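Local coordinates for protein proteinase K (Serratia sp., PDB 2B6N) that probably cleaves proteins internally as a calcium-binding serine endopeptidase of the subtilase family, this chain being the proteinase K-like catalytic part of a longer protein, at residues F36-G41 with A125-S130; Y57-N62 with V94-L99; G73-G78 with S204-S209; F153-G158 with A173-V178; L197-P202 with P228-V233. All coordinates share one frame; numbering follows the deposited sequence.

Interaction 1 of 5, residues F36-G41 with A125-S130; sequences FVIDTG and AVANMS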
# COMPACT_ATOMS: atom_id res chain seq x y z
N PHE A 36 4.65 -5.67 -5.53
CA PHE A 36 4.79 -4.83 -6.72
C PHE A 36 4.29 -3.41 -6.43
O PHE A 36 3.13 -3.21 -6.06
CB PHE A 36 4.04 -5.48 -7.88
CG PHE A 36 4.64 -6.79 -8.32
CD1 PHE A 36 4.22 -8.01 -7.78
CD2 PHE A 36 5.66 -6.80 -9.27
CE1 PHE A 36 4.80 -9.23 -8.19
CE2 PHE A 36 6.25 -8.01 -9.69
CZ PHE A 36 5.83 -9.22 -9.15
N VAL A 37 5.17 -2.43 -6.59
CA VAL A 37 4.83 -1.06 -6.24
C VAL A 37 4.58 -0.29 -7.53
O VAL A 37 5.52 0.04 -8.25
CB VAL A 37 5.95 -0.41 -5.40
CG1 VAL A 37 5.56 1.04 -5.03
CG2 VAL A 37 6.21 -1.25 -4.14
N ILE A 38 3.31 -0.08 -7.85
CA ILE A 38 2.92 0.59 -9.10
C ILE A 38 2.80 2.08 -8.81
O ILE A 38 1.85 2.49 -8.16
CB ILE A 38 1.57 0.01 -9.65
CG1 ILE A 38 1.67 -1.52 -9.81
CG2 ILE A 38 1.19 0.72 -10.99
CD1 ILE A 38 0.33 -2.25 -10.11
N ASP A 39 3.78 2.87 -9.24
CA ASP A 39 3.95 4.19 -8.66
C ASP A 39 4.99 4.97 -9.48
O ASP A 39 5.14 4.74 -10.70
CB ASP A 39 4.40 4.03 -7.19
CG ASP A 39 3.93 5.15 -6.29
OD1 ASP A 39 4.37 6.32 -6.49
OD2 ASP A 39 3.14 4.86 -5.35
N THR A 40 5.70 5.88 -8.83
CA THR A 40 6.67 6.75 -9.51
C THR A 40 8.04 6.08 -9.71
O THR A 40 8.97 6.72 -10.20
CB THR A 40 6.91 8.07 -8.74
OG1 THR A 40 7.48 7.79 -7.45
CG2 THR A 40 5.62 8.87 -8.57
N GLY A 41 8.14 4.80 -9.34
CA GLY A 41 9.41 4.07 -9.37
C GLY A 41 9.89 3.88 -7.93
O GLY A 41 9.23 4.32 -7.01
N ALA A 125 2.14 -12.98 -4.21
CA ALA A 125 2.36 -11.63 -4.72
C ALA A 125 1.28 -10.67 -4.24
O ALA A 125 0.12 -11.04 -4.16
CB ALA A 125 2.38 -11.63 -6.28
N VAL A 126 1.69 -9.44 -3.94
CA VAL A 126 0.76 -8.36 -3.66
C VAL A 126 1.17 -7.17 -4.53
O VAL A 126 2.35 -6.99 -4.81
CB VAL A 126 0.74 -7.97 -2.15
CG1 VAL A 126 2.09 -7.42 -1.68
CG2 VAL A 126 -0.34 -6.94 -1.85
N ALA A 127 0.20 -6.39 -4.97
CA ALA A 127 0.50 -5.17 -5.75
C ALA A 127 -0.13 -4.00 -5.02
O ALA A 127 -1.26 -4.11 -4.54
CB ALA A 127 -0.03 -5.27 -7.18
N ASN A 128 0.59 -2.88 -4.95
CA ASN A 128 0.07 -1.67 -4.33
C ASN A 128 -0.10 -0.57 -5.37
O ASN A 128 0.83 -0.32 -6.15
CB ASN A 128 1.04 -1.17 -3.26
CG ASN A 128 0.53 0.05 -2.53
OD1 ASN A 128 0.84 1.22 -2.89
ND2 ASN A 128 -0.30 -0.19 -1.53
N MET A 129 -1.26 0.08 -5.36
CA MET A 129 -1.52 1.22 -6.22
C MET A 129 -1.90 2.46 -5.40
O MET A 129 -3.08 2.70 -5.15
CB MET A 129 -2.65 0.89 -7.20
CG MET A 129 -2.31 -0.26 -8.15
SD MET A 129 -3.61 -0.50 -9.39
CE MET A 129 -3.39 0.94 -10.42
N SER A 130 -0.88 3.22 -5.00
CA SER A 130 -1.08 4.53 -4.35
C SER A 130 -1.25 5.64 -5.40
O SER A 130 -0.39 6.52 -5.55
CB SER A 130 0.09 4.83 -3.40
OG SER A 130 0.02 3.97 -2.26
O HOH W 1 1.91 2.41 -5.32
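Phe36 and Ala127 sit abreast on two parallel strands whose axes run 18° apart. Phe36 N donates to Val126 O at 2.7 Å, Asn128 N to Phe36 O, and Ile38 N to Asn128 O at 3.0 Å. On the face shared by Phe36, Ile38, Ala127 and Met129 the side chains that meet are apolar. The Phe36 ring turns its edge to Ala125, CE1 to CB 3.9 Å, and the small methyl of Ala127 touches both Phe36 CB and Ile38 CD1. Ile38 swings CG1 beside its own backbone N (chi1 -55°), and its tip CD1 lies against Met129 CG at 3.8 Å. Helix 107-120 packs on this face. Val37 and Asn128 point to the other face, where helix 72-81 passes. Beyond Ile38 the strands part, and a water bridges them: it accepts the N-H of Ser130 at 2.9 Å and lies 2.7 Å from Asp39 OD2. The other oxygen, OD1, takes Thr40 N on its anti lone pair and is also bonded to His72 ND1. A buried aspartate ending a central parallel strand is characteristic of the subtilase charge relay, to which Asp39, His72 and Ser224 are predicted to belong.

Interaction 2 of 5, residues Y57-N62 with V94-L99; sequences YDFIDN and VGVRVL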
# COMPACT_ATOMS: atom_id res chain seq x y z
N TYR A 57 9.42 -2.79 -14.46
CA TYR A 57 9.38 -2.14 -15.77
C TYR A 57 9.04 -0.68 -15.59
O TYR A 57 8.33 -0.32 -14.64
CB TYR A 57 8.36 -2.78 -16.74
CG TYR A 57 8.70 -2.41 -18.16
CD1 TYR A 57 9.73 -3.08 -18.82
CD2 TYR A 57 8.04 -1.37 -18.83
CE1 TYR A 57 10.08 -2.75 -20.11
CE2 TYR A 57 8.40 -1.03 -20.15
CZ TYR A 57 9.44 -1.73 -20.77
OH TYR A 57 9.85 -1.42 -22.06
N ASP A 58 9.55 0.15 -16.50
CA ASP A 58 9.27 1.57 -16.50
C ASP A 58 8.42 1.93 -17.72
O ASP A 58 8.93 1.98 -18.84
CB ASP A 58 10.61 2.34 -16.46
CG ASP A 58 10.43 3.86 -16.45
OD1 ASP A 58 9.33 4.36 -16.77
OD2 ASP A 58 11.41 4.57 -16.12
N PHE A 59 7.12 2.16 -17.50
CA PHE A 59 6.19 2.57 -18.56
C PHE A 59 6.20 4.06 -18.89
O PHE A 59 5.56 4.49 -19.85
CB PHE A 59 4.78 2.04 -18.29
CG PHE A 59 4.68 0.54 -18.37
CD1 PHE A 59 4.71 -0.24 -17.20
CD2 PHE A 59 4.64 -0.10 -19.62
CE1 PHE A 59 4.65 -1.64 -17.28
CE2 PHE A 59 4.59 -1.48 -19.71
CZ PHE A 59 4.59 -2.26 -18.54
N ILE A 60 6.97 4.85 -18.14
CA ILE A 60 7.18 6.25 -18.53
C ILE A 60 8.28 6.32 -19.60
O ILE A 60 8.07 6.89 -20.68
CB ILE A 60 7.55 7.12 -17.32
CG1 ILE A 60 6.42 7.08 -16.28
CG2 ILE A 60 7.87 8.58 -17.75
CD1 ILE A 60 5.08 7.70 -16.76
N ASP A 61 9.44 5.72 -19.31
CA ASP A 61 10.60 5.74 -20.22
C ASP A 61 10.64 4.60 -21.23
O ASP A 61 11.43 4.62 -22.17
CB ASP A 61 11.92 5.77 -19.44
CG ASP A 61 12.11 7.06 -18.66
OD1 ASP A 61 11.46 8.08 -18.97
OD2 ASP A 61 12.94 7.05 -17.73
N ASN A 62 9.78 3.61 -21.02
CA ASN A 62 9.76 2.38 -21.82
C ASN A 62 11.07 1.59 -21.77
O ASN A 62 11.71 1.31 -22.81
CB ASN A 62 9.31 2.67 -23.26
CG ASN A 62 8.98 1.41 -24.02
OD1 ASN A 62 8.61 0.39 -23.43
ND2 ASN A 62 9.12 1.46 -25.35
N VAL A 94 9.37 -4.90 -5.97
CA VAL A 94 9.54 -4.69 -7.41
C VAL A 94 8.86 -3.39 -7.85
O VAL A 94 7.64 -3.22 -7.72
CB VAL A 94 9.01 -5.90 -8.25
CG1 VAL A 94 9.15 -5.59 -9.77
CG2 VAL A 94 9.75 -7.16 -7.91
N GLY A 95 9.66 -2.48 -8.39
CA GLY A 95 9.14 -1.21 -8.89
C GLY A 95 8.52 -1.33 -10.28
O GLY A 95 9.14 -1.87 -11.22
N VAL A 96 7.29 -0.86 -10.40
CA VAL A 96 6.59 -0.77 -11.68
C VAL A 96 6.26 0.70 -11.87
O VAL A 96 5.34 1.22 -11.24
CB VAL A 96 5.33 -1.67 -11.72
CG1 VAL A 96 4.68 -1.65 -13.10
CG2 VAL A 96 5.73 -3.11 -11.38
N ARG A 97 7.05 1.39 -12.69
CA ARG A 97 6.92 2.85 -12.81
C ARG A 97 5.87 3.25 -13.85
O ARG A 97 6.05 3.03 -15.08
CB ARG A 97 8.29 3.51 -13.06
CG ARG A 97 8.20 5.01 -13.31
CD ARG A 97 9.59 5.65 -13.40
NE ARG A 97 9.52 7.11 -13.48
CZ ARG A 97 10.05 7.86 -14.46
NH1 ARG A 97 10.71 7.32 -15.47
NH2 ARG A 97 9.91 9.18 -14.41
N VAL A 98 4.79 3.85 -13.36
CA VAL A 98 3.70 4.29 -14.24
C VAL A 98 3.41 5.79 -14.07
O VAL A 98 2.52 6.34 -14.74
CB VAL A 98 2.41 3.47 -14.05
CG1 VAL A 98 2.67 1.99 -14.30
CG2 VAL A 98 1.79 3.68 -12.64
N LEU A 99 4.16 6.42 -13.17
CA LEU A 99 3.97 7.83 -12.87
C LEU A 99 5.29 8.53 -13.08
O LEU A 99 6.33 7.97 -12.72
CB LEU A 99 3.49 8.03 -11.42
CG LEU A 99 2.17 7.36 -11.01
CD1 LEU A 99 1.80 7.74 -9.58
CD2 LEU A 99 1.06 7.75 -12.00
O HOH W 2 11.41 10.10 -16.79
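Arg97 runs alongside Asp58, and their charged ends close a salt bridge: Arg97 NH1 meets the syn lone pair of Asp58 OD2 at 2.9 Å, within the guanidinium plane and nearly straight at 161°. The arginine chain is extended, with CG anti to the backbone N (chi1 175°), which carries the charge past the strand end to the turn beyond. There Ile60 lies across it and sets CB over one guanidinium face, 3.7 Å above its plane. The close-fitting part is the strand pairing itself, where Arg97 N donates to Tyr57 O at 2.9 Å and Phe59 N to Arg97 O at 2.8 Å. Phe59 flanks Val96 and Val98, edge carbon CE1 to Val96 CG1 4.2 Å, with Tyr57 CD2 over the centre of one face of the Phe59 ring and helix 107-120 nearby. Toward solvent the grip slackens: exposed Asp61 reaches Arg97 NH1 with OD2 at 3.2 Å in a second salt bridge whose hydrogen bond is weak and bent, and a water links Asp61 OD1 to Arg97 NH2. Asp58 OD1 meanwhile accepts from Ile60 N and Asp61 N, so one carboxylate both shapes the turn and pairs with the arginine. An Asx turn closing an edge strand thus meets the parallel partner strand in a beta-alpha-beta unit, formed here by strand 53-58, helix 72-81 and strand 92-97.

Interaction 3 of 5, residues G73-G78 with S204-S209; sequences GTHVAG and SSITSS. With SO4 (sulfate ion), chain D.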
# COMPACT_ATOMS: atom_id res chain seq x y z
N GLY A 73 7.03 6.86 -4.83
CA GLY A 73 7.12 5.40 -4.87
C GLY A 73 8.10 4.81 -3.88
O GLY A 73 7.87 3.72 -3.36
N THR A 74 9.21 5.51 -3.65
CA THR A 74 10.19 5.09 -2.66
C THR A 74 9.60 5.10 -1.22
O THR A 74 9.90 4.24 -0.41
CB THR A 74 11.43 5.99 -2.74
OG1 THR A 74 12.00 5.87 -4.05
CG2 THR A 74 12.49 5.60 -1.69
N HIS A 75 8.77 6.10 -0.95
CA HIS A 75 8.15 6.28 0.36
C HIS A 75 7.14 5.15 0.55
O HIS A 75 7.14 4.46 1.56
CB HIS A 75 7.49 7.65 0.42
CG HIS A 75 7.07 8.07 1.79
ND1 HIS A 75 5.85 7.73 2.33
CD2 HIS A 75 7.70 8.83 2.72
CE1 HIS A 75 5.76 8.24 3.55
NE2 HIS A 75 6.87 8.91 3.81
N VAL A 76 6.32 4.94 -0.48
CA VAL A 76 5.31 3.88 -0.45
C VAL A 76 5.98 2.52 -0.26
O VAL A 76 5.58 1.74 0.60
CB VAL A 76 4.42 3.93 -1.72
CG1 VAL A 76 3.52 2.68 -1.84
CG2 VAL A 76 3.55 5.19 -1.71
N ALA A 77 7.04 2.27 -1.04
CA ALA A 77 7.79 1.02 -0.96
C ALA A 77 8.42 0.80 0.42
O ALA A 77 8.41 -0.31 0.95
CB ALA A 77 8.86 0.97 -2.06
N GLY A 78 8.95 1.87 1.03
CA GLY A 78 9.54 1.72 2.37
C GLY A 78 8.48 1.36 3.42
O GLY A 78 8.75 0.64 4.36
N SER A 204 -1.97 9.71 7.85
CA SER A 204 -1.52 11.08 8.14
C SER A 204 -0.12 11.09 8.79
O SER A 204 0.12 10.36 9.75
CB SER A 204 -2.53 11.81 9.04
OG SER A 204 -3.77 12.09 8.39
N SER A 205 0.79 11.92 8.24
CA SER A 205 2.16 12.13 8.78
C SER A 205 2.92 10.81 8.97
O SER A 205 3.30 10.44 10.09
CB SER A 205 2.14 12.95 10.08
OG SER A 205 1.62 14.25 9.85
N ILE A 206 3.10 10.10 7.86
CA ILE A 206 3.77 8.80 7.84
C ILE A 206 5.21 8.99 7.40
O ILE A 206 5.47 9.58 6.35
CB ILE A 206 3.06 7.82 6.83
CG1 ILE A 206 1.59 7.56 7.25
CG2 ILE A 206 3.88 6.51 6.64
CD1 ILE A 206 1.43 6.99 8.70
N THR A 207 6.15 8.50 8.21
CA THR A 207 7.56 8.59 7.87
C THR A 207 8.04 7.32 7.16
O THR A 207 7.69 6.19 7.57
CB THR A 207 8.44 8.85 9.10
OG1 THR A 207 7.95 10.00 9.81
CG2 THR A 207 9.90 9.10 8.66
N SER A 208 8.84 7.51 6.12
CA SER A 208 9.38 6.40 5.32
C SER A 208 10.58 6.89 4.50
O SER A 208 11.00 8.03 4.65
CB SER A 208 8.29 5.81 4.41
OG SER A 208 8.70 4.59 3.83
N SER A 209 11.10 6.02 3.64
CA SER A 209 12.24 6.32 2.79
C SER A 209 11.87 7.37 1.72
O SER A 209 10.70 7.58 1.43
CB SER A 209 12.72 5.02 2.13
OG SER A 209 11.59 4.22 1.83
S SO4 D . -5.40 15.43 9.03
O1 SO4 D . -4.98 16.18 10.22
O2 SO4 D . -5.68 16.35 7.92
O3 SO4 D . -6.65 14.72 9.34
O4 SO4 D . -4.30 14.57 8.63
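Thr74 O is gripped twice, by Gly78 N of its own helix and by Ser209 OG at 2.8 Å, and the two donors come from opposite faces of the carbonyl plane. The next carbonyl, His75 O, also takes a serine hydroxyl, but from a different direction: Ser208 OG, 2.8 Å away, lies in the carbonyl plane on a lone pair of His75 O. Serine suits both positions because its short hydroxyl can reach a helix carbonyl directly, and Gly78, with no side chain, lets both hydroxyls come in against the helix, Ser209 OG lying 3.3 Å from Gly78 CA. His75 lays one ring face against Ser208. With CG anti to the backbone N (chi1 -168°), the ring runs back along the strand toward Ile206 and receives Ser208 CB over its centre, 3.4 Å from the centroid, a CH-pi contact almost on the ring normal. At the ring's edge NE2 makes a weak, bent bond to Ile206 O at 3.0 Å; its better partner is Asn218 O, on the antiparallel companion strand 217-220. His75 CA makes a bent CA-H...O contact with Ser209 O, 3.1 Å away. Helix 72-81, which begins with the predicted catalytic His72, is therefore tied to a two-stranded antiparallel sheet mainly by serine hydroxyls that donate to helix carbonyls, one of which, Thr74 O, also keeps its helix bond, while NE2 of His75 acts as a donor, consistent with a proton on that nitrogen.

Interaction 4 of 5, residues F153-G158 with A173-V178; sequences FVVAAG and ADAITV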
# COMPACT_ATOMS: atom_id res chain seq x y z
N PHE A 153 -4.49 -7.11 -4.99
CA PHE A 153 -4.30 -5.67 -5.23
C PHE A 153 -4.84 -4.81 -4.10
O PHE A 153 -5.98 -4.98 -3.65
CB PHE A 153 -4.96 -5.24 -6.55
CG PHE A 153 -4.07 -5.35 -7.72
CD1 PHE A 153 -3.64 -6.58 -8.17
CD2 PHE A 153 -3.65 -4.20 -8.37
CE1 PHE A 153 -2.80 -6.68 -9.25
CE2 PHE A 153 -2.81 -4.29 -9.47
CZ PHE A 153 -2.38 -5.52 -9.91
N VAL A 154 -4.01 -3.86 -3.68
CA VAL A 154 -4.33 -2.96 -2.57
C VAL A 154 -4.15 -1.54 -3.13
O VAL A 154 -3.12 -1.25 -3.73
CB VAL A 154 -3.38 -3.18 -1.37
CG1 VAL A 154 -3.78 -2.24 -0.21
CG2 VAL A 154 -3.41 -4.64 -0.90
N VAL A 155 -5.15 -0.68 -2.94
CA VAL A 155 -5.19 0.64 -3.59
C VAL A 155 -5.65 1.74 -2.64
O VAL A 155 -6.41 1.49 -1.69
CB VAL A 155 -6.08 0.66 -4.90
CG1 VAL A 155 -5.78 -0.55 -5.77
CG2 VAL A 155 -7.60 0.71 -4.58
N ALA A 156 -5.18 2.96 -2.89
CA ALA A 156 -5.56 4.12 -2.08
C ALA A 156 -7.00 4.53 -2.41
O ALA A 156 -7.42 4.48 -3.59
CB ALA A 156 -4.61 5.28 -2.33
N ALA A 157 -7.75 4.91 -1.37
CA ALA A 157 -9.14 5.38 -1.57
C ALA A 157 -9.18 6.75 -2.26
O ALA A 157 -10.12 7.05 -2.99
CB ALA A 157 -9.89 5.43 -0.25
N GLY A 158 -8.14 7.56 -2.06
CA GLY A 158 -8.07 8.90 -2.63
C GLY A 158 -8.20 9.98 -1.56
O GLY A 158 -8.72 9.75 -0.47
N ALA A 173 -14.19 -3.50 -7.96
CA ALA A 173 -14.81 -4.48 -7.04
C ALA A 173 -13.81 -5.32 -6.25
O ALA A 173 -13.97 -5.54 -5.04
CB ALA A 173 -15.72 -5.41 -7.81
N ASP A 174 -12.78 -5.80 -6.93
CA ASP A 174 -11.87 -6.75 -6.30
C ASP A 174 -10.58 -6.13 -5.78
O ASP A 174 -9.70 -6.86 -5.30
CB ASP A 174 -11.62 -7.95 -7.21
CG ASP A 174 -12.84 -8.84 -7.33
OD1 ASP A 174 -13.67 -8.86 -6.39
OD2 ASP A 174 -12.99 -9.49 -8.36
N ALA A 175 -10.47 -4.81 -5.87
CA ALA A 175 -9.39 -4.07 -5.19
C ALA A 175 -9.69 -4.04 -3.70
O ALA A 175 -10.86 -4.01 -3.30
CB ALA A 175 -9.28 -2.65 -5.75
N ILE A 176 -8.63 -4.09 -2.89
CA ILE A 176 -8.76 -3.77 -1.45
C ILE A 176 -8.51 -2.26 -1.37
O ILE A 176 -7.40 -1.79 -1.66
CB ILE A 176 -7.74 -4.52 -0.58
CG1 ILE A 176 -7.99 -6.04 -0.65
CG2 ILE A 176 -7.83 -4.08 0.90
CD1 ILE A 176 -6.76 -6.86 -0.29
N THR A 177 -9.54 -1.52 -1.00
CA THR A 177 -9.50 -0.04 -1.04
C THR A 177 -9.32 0.51 0.36
O THR A 177 -10.08 0.16 1.27
CB THR A 177 -10.76 0.52 -1.76
OG1 THR A 177 -10.75 0.04 -3.12
CG2 THR A 177 -10.79 2.08 -1.75
N VAL A 178 -8.32 1.38 0.53
CA VAL A 178 -7.81 1.72 1.87
C VAL A 178 -8.01 3.21 2.17
O VAL A 178 -7.49 4.07 1.45
CB VAL A 178 -6.30 1.33 1.99
CG1 VAL A 178 -5.78 1.58 3.41
CG2 VAL A 178 -6.09 -0.15 1.58
O HOH W 3 -7.26 -7.49 -4.22
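Val154 holds CG1 anti to its backbone N (chi1 -178°), and Val178 has its own CG1 anti to its backbone N (chi1 -176°), which leaves Val178 CG2 anti to the carbonyl carbon; these choices bring Val154 CG1 and Val178 CG2 together at 3.6 Å. The CD1 tip of Ile176 approaches the other methyl of Val154, CG2. Branched aliphatic residues suit this face, which is covered by helix 223-240 through Val230. On the reverse face Val155 places CG2 3.5 Å from Thr177 OG1 and 3.9 Å from Ala175 CB. The threonine hydroxyl has its polar partner in Ala170 O, while its methyl CG2 packs on Ala157, so the polar branch is bonded and the methyl has an apolar neighbour. The strands are parallel neighbours in the central sheet of the subtilase alpha/beta fold, their axes 28° apart. Their ladder has four bonds: Ile176 N to Phe153 O, Val155 N to Ile176 O at 2.8 Å, Val178 N to Val155 O, and Ala157 N to Val178 O at 3.0 Å. In the last, the donor stands above the carbonyl plane, as the chain of 153-158 is already leaving the sheet. Ala156, just before this departure, lies close to the predicted catalytic Ser224, and in proteinase K-like enzymes the segment that follows this strand probably borders the substrate pocket. At the other end a water donates to Phe153 O and to Asp174 O, the latter at 2.7 Å, joining the two segments where the exposed Asp174 precedes the strand.

Interaction 5 of 5, residues L197-P202 with P228-V233; sequences LDIYAP and PHVAGV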
# COMPACT_ATOMS: atom_id res chain seq x y z
N LEU A 197 -14.71 1.47 0.27
CA LEU A 197 -13.61 1.10 1.20
C LEU A 197 -13.72 -0.32 1.73
O LEU A 197 -14.81 -0.81 1.98
CB LEU A 197 -13.56 2.05 2.39
CG LEU A 197 -12.67 3.28 2.24
CD1 LEU A 197 -13.22 4.16 1.15
CD2 LEU A 197 -12.64 4.04 3.56
N ASP A 198 -12.56 -0.94 1.97
CA ASP A 198 -12.48 -2.23 2.65
C ASP A 198 -11.95 -2.12 4.07
O ASP A 198 -12.32 -2.91 4.95
CB ASP A 198 -11.64 -3.20 1.82
CG ASP A 198 -12.29 -3.53 0.50
OD1 ASP A 198 -13.34 -4.23 0.54
OD2 ASP A 198 -11.84 -3.05 -0.55
N ILE A 199 -11.09 -1.12 4.31
CA ILE A 199 -10.34 -1.05 5.58
C ILE A 199 -9.73 0.36 5.70
O ILE A 199 -9.60 1.07 4.69
CB ILE A 199 -9.24 -2.15 5.63
CG1 ILE A 199 -8.74 -2.43 7.06
CG2 ILE A 199 -8.08 -1.83 4.65
CD1 ILE A 199 -8.07 -3.79 7.20
N TYR A 200 -9.39 0.75 6.92
CA TYR A 200 -8.68 1.98 7.20
C TYR A 200 -7.27 1.62 7.71
O TYR A 200 -7.06 0.57 8.34
CB TYR A 200 -9.41 2.77 8.29
CG TYR A 200 -10.45 3.75 7.80
CD1 TYR A 200 -11.81 3.47 7.93
CD2 TYR A 200 -10.07 4.97 7.23
CE1 TYR A 200 -12.78 4.38 7.47
CE2 TYR A 200 -11.02 5.89 6.79
CZ TYR A 200 -12.38 5.59 6.93
OH TYR A 200 -13.29 6.53 6.49
N ALA A 201 -6.31 2.51 7.45
CA ALA A 201 -4.92 2.32 7.90
C ALA A 201 -4.29 3.70 8.12
O ALA A 201 -4.76 4.69 7.55
CB ALA A 201 -4.13 1.51 6.84
N PRO A 202 -3.23 3.78 8.96
CA PRO A 202 -2.52 5.05 9.17
C PRO A 202 -2.08 5.70 7.88
O PRO A 202 -1.38 5.08 7.06
CB PRO A 202 -1.30 4.63 9.98
CG PRO A 202 -1.82 3.50 10.83
CD PRO A 202 -2.67 2.71 9.81
N PRO A 228 0.03 1.22 1.43
CA PRO A 228 1.16 0.32 1.66
C PRO A 228 1.20 -0.35 3.05
O PRO A 228 1.81 -1.42 3.20
CB PRO A 228 2.39 1.22 1.47
CG PRO A 228 1.88 2.59 1.70
CD PRO A 228 0.50 2.57 1.07
N HIS A 229 0.59 0.26 4.06
CA HIS A 229 0.51 -0.46 5.36
C HIS A 229 -0.27 -1.76 5.12
O HIS A 229 0.12 -2.84 5.61
CB HIS A 229 -0.18 0.38 6.45
CG HIS A 229 0.64 1.52 6.98
ND1 HIS A 229 0.70 2.74 6.36
CD2 HIS A 229 1.37 1.64 8.12
CE1 HIS A 229 1.46 3.57 7.07
NE2 HIS A 229 1.89 2.91 8.14
N VAL A 230 -1.38 -1.65 4.39
CA VAL A 230 -2.24 -2.82 4.09
C VAL A 230 -1.55 -3.82 3.18
O VAL A 230 -1.62 -5.04 3.41
CB VAL A 230 -3.64 -2.38 3.54
CG1 VAL A 230 -4.55 -3.61 3.25
CG2 VAL A 230 -4.33 -1.46 4.55
N ALA A 231 -0.88 -3.32 2.13
CA ALA A 231 -0.08 -4.18 1.26
C ALA A 231 0.98 -4.95 2.04
O ALA A 231 1.20 -6.15 1.80
CB ALA A 231 0.57 -3.35 0.13
N GLY A 232 1.63 -4.27 2.99
CA GLY A 232 2.64 -4.89 3.84
C GLY A 232 2.06 -6.00 4.70
O GLY A 232 2.67 -7.04 4.85
N VAL A 233 0.86 -5.78 5.25
CA VAL A 233 0.19 -6.81 6.06
C VAL A 233 -0.26 -7.99 5.20
O VAL A 233 -0.13 -9.14 5.60
CB VAL A 233 -0.96 -6.22 6.92
CG1 VAL A 233 -1.78 -7.33 7.63
CG2 VAL A 233 -0.38 -5.24 7.97
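Ile199 and Val230 pass one another with their side chains aimed opposite ways, their CG2 methyls 3.8 Å apart, and this pair leads the apolar part of the contact. The same Val230 methyl also touches Ala201 CB at 3.8 Å, so one branch of the valine spans two residues that face the helix from alternate positions of the strand. With CG1 of Val230 anti to the backbone N (chi1 -179°), CG2 is the branch that faces both Ile199 and Ala201. Ala201, a methyl only, allows the backbones to come nearest at His229, whose CB lies 4.1 Å from Ala201 CB. The second kind of interaction is CH-pi: Pro202 lays CB over one face of the His229 ring, 4.2 Å from its centroid and offset toward the rim. Polar bonding across the two segments is absent. Pro202 O comes to 3.2 Å from His229 ND1, but the angle is poor; ND1 instead bonds Met225 O, one turn earlier in the same helix, which fixes the ring where the proline can rest on it. Strand and helix run nearly at right angles, 105° between their directions, with axes 8.2 Å apart. This is the packing of an outer strand of the parallel sheet against the long buried helix 223-240 of the subtilase fold, the helix near whose start the predicted nucleophile Ser224 lies.

How the interactions relate
Interactions 1, 2 and 4 are strand pairings within one seven-stranded parallel sheet, whose order is 53-58, 92-97, 34-39, 125-129, 152-156, 176-181, 199-202; interaction 5 packs the last strand on helix 223-240. Interaction 3 ties helix 72-81 to a separate two-stranded sheet. Along the chain, interaction 2 is nested within interaction 1 and interaction 4 within interaction 3, while interaction 3 crosses interactions 1, 2 and 5. Centres lie about 9 Å apart for interactions 4 and 5, and about 23 Å for 2 and 5. Helices 72-81 and 223-240 meet where Val76 touches Pro228. Asp39 ends a strand, and His72 and Ser224 lie near these helices' starts, consistent with sheet and helices together placing the predicted charge relay.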